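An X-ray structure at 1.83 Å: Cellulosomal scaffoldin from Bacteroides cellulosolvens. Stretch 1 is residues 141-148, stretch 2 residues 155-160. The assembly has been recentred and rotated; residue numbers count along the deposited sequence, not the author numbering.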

ATOM      1  N   GLY A 141       8.072  -8.199  -4.779  1.00 28.03           N
ATOM      2  CA  GLY A 141       7.537  -9.538  -4.667  1.00 27.72           C
ATOM      3  C   GLY A 141       6.101  -9.451  -4.216  1.00 27.71           C
ATOM      4  O   GLY A 141       5.552  -8.359  -4.100  1.00 25.46           O
ATOM      5  N   GLU A 142       5.498 -10.606  -3.972  1.00 28.76           N
ATOM      6  CA  GLU A 142       4.140 -10.677  -3.470  1.00 25.21           C
ATOM      7  C   GLU A 142       4.122 -10.373  -1.968  1.00 30.49           C
ATOM      8  O   GLU A 142       4.786 -11.047  -1.189  1.00 30.01           O
ATOM      9  CB  GLU A 142       3.591 -12.075  -3.735  1.00 35.14           C
ATOM     10  CG  GLU A 142       2.210 -12.357  -3.163  1.00 37.61           C
ATOM     11  CD  GLU A 142       1.748 -13.784  -3.459  1.00 47.66           C
ATOM     12  OE1 GLU A 142       2.210 -14.718  -2.762  1.00 47.20           O
ATOM     13  OE2 GLU A 142       0.939 -13.972  -4.398  1.00 46.50           O
ATOM     14  N   ASN A 143       3.380  -9.342  -1.570  1.00 24.85           N
ATOM     15  CA  ASN A 143       3.041  -9.140  -0.167  1.00 22.14           C
ATOM     16  C   ASN A 143       1.530  -9.120  -0.059  1.00 22.90           C
ATOM     17  O   ASN A 143       0.913  -8.072  -0.222  1.00 23.03           O
ATOM     18  CB  ASN A 143       3.626  -7.847   0.388  1.00 20.74           C
ATOM     19  CG  ASN A 143       3.269  -7.627   1.866  1.00 23.51           C
ATOM     20  OD1 ASN A 143       2.615  -8.467   2.500  1.00 23.11           O
ATOM     21  ND2 ASN A 143       3.715  -6.508   2.418  1.00 16.37           N
ATOM     22  N   LYS A 144       0.950 -10.289   0.211  1.00 20.56           N
ATOM     23  CA  LYS A 144      -0.503 -10.449   0.311  1.00 25.09           C
ATOM     24  C   LYS A 144      -1.121  -9.834   1.561  1.00 23.99           C
ATOM     25  O   LYS A 144      -2.343  -9.830   1.710  1.00 22.98           O
ATOM     26  CB  LYS A 144      -0.880 -11.931   0.242  1.00 28.50           C
ATOM     27  CG  LYS A 144      -0.565 -12.605  -1.076  1.00 37.94           C
ATOM     28  CD  LYS A 144      -1.479 -12.108  -2.190  1.00 39.14           C
ATOM     29  CE  LYS A 144      -2.049 -13.275  -2.988  1.00 45.71           C
ATOM     30  NZ  LYS A 144      -2.770 -12.810  -4.215  1.00 45.60           N
ATOM     31  N   LEU A 145      -0.292  -9.295   2.452  1.00 19.66           N
ATOM     32  CA  LEU A 145      -0.792  -8.720   3.700  1.00 20.09           C
ATOM     33  C   LEU A 145      -1.122  -7.230   3.550  1.00 18.91           C
ATOM     34  O   LEU A 145      -1.509  -6.568   4.520  1.00 17.71           O
ATOM     35  CB  LEU A 145       0.226  -8.938   4.835  1.00 19.91           C
ATOM     36  CG  LEU A 145       0.674 -10.390   5.070  1.00 28.00           C
ATOM     37  CD1 LEU A 145       1.867 -10.422   6.018  1.00 27.89           C
ATOM     38  CD2 LEU A 145      -0.469 -11.214   5.626  1.00 25.03           C
ATOM     39  N   VAL A 146      -0.987  -6.716   2.332  1.00 17.60           N
ATOM     40  CA  VAL A 146      -1.411  -5.345   2.026  1.00 15.29           C
ATOM     41  C   VAL A 146      -2.649  -5.470   1.164  1.00 17.73           C
ATOM     42  O   VAL A 146      -2.669  -6.284   0.231  1.00 21.03           O
ATOM     43  CB  VAL A 146      -0.344  -4.579   1.224  1.00 18.59           C
ATOM     44  CG1 VAL A 146      -0.893  -3.236   0.741  1.00 19.20           C
ATOM     45  CG2 VAL A 146       0.914  -4.369   2.084  1.00 20.74           C
ATOM     46  N   ALA A 147      -3.681  -4.696   1.464  1.00 16.00           N
ATOM     47  CA  ALA A 147      -4.949  -4.841   0.731  1.00 18.14           C
ATOM     48  C   ALA A 147      -5.166  -3.696  -0.247  1.00 17.39           C
ATOM     49  O   ALA A 147      -4.855  -2.542   0.056  1.00 17.93           O
ATOM     50  CB  ALA A 147      -6.122  -4.914   1.688  1.00 16.57           C
ATOM     51  N   VAL A 148      -5.743  -4.028  -1.403  1.00 17.38           N
ATOM     52  CA  VAL A 148      -6.099  -3.029  -2.403  1.00 18.23           C
ATOM     53  C   VAL A 148      -7.603  -3.098  -2.682  1.00 20.05           C
ATOM     54  O   VAL A 148      -8.162  -4.188  -2.815  1.00 20.42           O
ATOM     55  CB  VAL A 148      -5.384  -3.303  -3.707  1.00 15.23           C
ATOM     56  CG1 VAL A 148      -5.678  -2.168  -4.711  1.00 17.57           C
ATOM     57  CG2 VAL A 148      -3.877  -3.463  -3.475  1.00 18.61           C
ATOM     58  N   VAL A 155      -9.907  -6.092  -4.009  1.00 21.44           N
ATOM     59  CA  VAL A 155      -9.430  -6.689  -5.252  1.00 24.07           C
ATOM     60  C   VAL A 155      -8.109  -7.440  -5.089  1.00 25.67           C
ATOM     61  O   VAL A 155      -7.731  -8.234  -5.956  1.00 21.93           O
ATOM     62  CB  VAL A 155      -9.279  -5.633  -6.394  1.00 20.77           C
ATOM     63  CG1 VAL A 155     -10.641  -5.075  -6.820  1.00 23.66           C
ATOM     64  CG2 VAL A 155      -8.349  -4.504  -5.951  1.00 20.18           C
ATOM     65  N   TYR A 156      -7.395  -7.201  -3.987  1.00 21.34           N
ATOM     66  CA  TYR A 156      -6.105  -7.873  -3.793  1.00 22.35           C
ATOM     67  C   TYR A 156      -5.735  -7.895  -2.319  1.00 20.15           C
ATOM     68  O   TYR A 156      -5.982  -6.927  -1.599  1.00 17.28           O
ATOM     69  CB  TYR A 156      -4.978  -7.200  -4.584  1.00 22.22           C
ATOM     70  CG  TYR A 156      -3.613  -7.834  -4.338  1.00 21.30           C
ATOM     71  CD1 TYR A 156      -3.103  -8.770  -5.217  1.00 25.82           C
ATOM     72  CD2 TYR A 156      -2.843  -7.490  -3.228  1.00 23.00           C
ATOM     73  CE1 TYR A 156      -1.871  -9.364  -5.011  1.00 29.52           C
ATOM     74  CE2 TYR A 156      -1.607  -8.089  -2.999  1.00 28.13           C
ATOM     75  CZ  TYR A 156      -1.128  -9.031  -3.898  1.00 27.80           C
ATOM     76  OH  TYR A 156       0.101  -9.635  -3.715  1.00 32.24           O
ATOM     77  N   GLY A 157      -5.152  -9.003  -1.883  1.00 20.36           N
ATOM     78  CA  GLY A 157      -4.575  -9.069  -0.553  1.00 22.17           C
ATOM     79  C   GLY A 157      -5.552  -9.576   0.482  1.00 26.07           C
ATOM     80  O   GLY A 157      -6.723  -9.802   0.187  1.00 23.69           O
ATOM     81  N   THR A 158      -5.054  -9.724   1.708  1.00 23.08           N
ATOM     82  CA  THR A 158      -5.798 -10.300   2.818  1.00 24.88           C
ATOM     83  C   THR A 158      -5.784  -9.377   4.021  1.00 23.26           C
ATOM     84  O   THR A 158      -4.801  -9.342   4.759  1.00 24.89           O
ATOM     85  CB  THR A 158      -5.134 -11.622   3.265  1.00 31.38           C
ATOM     86  OG1 THR A 158      -4.950 -12.471   2.129  1.00 29.89           O
ATOM     87  CG2 THR A 158      -5.976 -12.333   4.335  1.00 29.44           C
ATOM     88  N   PRO A 159      -6.867  -8.616   4.216  1.00 21.73           N
ATOM     89  CA  PRO A 159      -7.058  -7.743   5.370  1.00 22.20           C
ATOM     90  C   PRO A 159      -7.011  -8.596   6.639  1.00 22.82           C
ATOM     91  O   PRO A 159      -7.333  -9.780   6.569  1.00 25.86           O
ATOM     92  CB  PRO A 159      -8.483  -7.211   5.172  1.00 26.55           C
ATOM     93  CG  PRO A 159      -8.763  -7.367   3.734  1.00 28.49           C
ATOM     94  CD  PRO A 159      -8.033  -8.598   3.316  1.00 27.18           C
ATOM     95  N   PRO A 160      -6.595  -8.009   7.768  1.00 22.74           N
ATOM     96  CA  PRO A 160      -6.581  -8.721   9.054  1.00 26.55           C
ATOM     97  C   PRO A 160      -7.969  -9.227   9.433  1.00 35.22           C
ATOM     98  O   PRO A 160      -8.979  -8.586   9.128  1.00 34.77           O
ATOM     99  CB  PRO A 160      -6.145  -7.639  10.052  1.00 25.83           C
ATOM    100  CG  PRO A 160      -5.434  -6.610   9.240  1.00 26.30           C
ATOM    101  CD  PRO A 160      -6.134  -6.618   7.897  1.00 21.29           C
ATOM    102  OXT PRO A 160      -8.119 -10.285  10.063  1.00 41.17           O
TER
HETATM  103  O   HOH W   1       1.805  -7.316  -2.952  1.00 25.94           O
HETATM  104  O   HOH W   2      -5.017 -11.502  -3.415  1.00 33.72           O

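Antiparallel pairing often outlasts the regular ladder, and these two stretches illustrate how. The register is set where Val148 faces Tyr156: Val148 N donates to Tyr156 O at 2.9 Å, while Val148 O receives Val155 N at 2.8 Å and, more weakly, Tyr156 N at 3.3 Å. Before this bridge, stretch 1 makes a type I turn from Asn143 to Val146, pinned by Leu145 N donating to Asn143 OD1 at 3.0 Å. The turn presents Lys144 O to Thr158 N, 2.7 Å away, so backbone bonding resumes past Gly157. Glycine suits that junction: its positive phi disfavours a CB, which would in any case collide with Val146 O. That oxygen finds no conventional donor, but Gly157 CA approaches it at 3.5 Å in a CA-H...O contact.

Tyr156 dominates the side-chain packing. Its CB lies 4.0 Å from Val148 CB on their shared face of the sheet, and its ring extends along the turn, with Asn143 O and Val146 O at its edge. Lys144 CD packs 3.3 Å from Tyr156 OH, and water 1 links that hydroxyl to Asn143 N. Water 2 accepts from Lys144 NZ and Gly157 N, joining side chain to backbone. Apolar contacts complete the interface: Val148 CG1 meets Val155 CG2 at 3.8 Å, and Ala147 CB meets Pro159 CG at 4.1 Å.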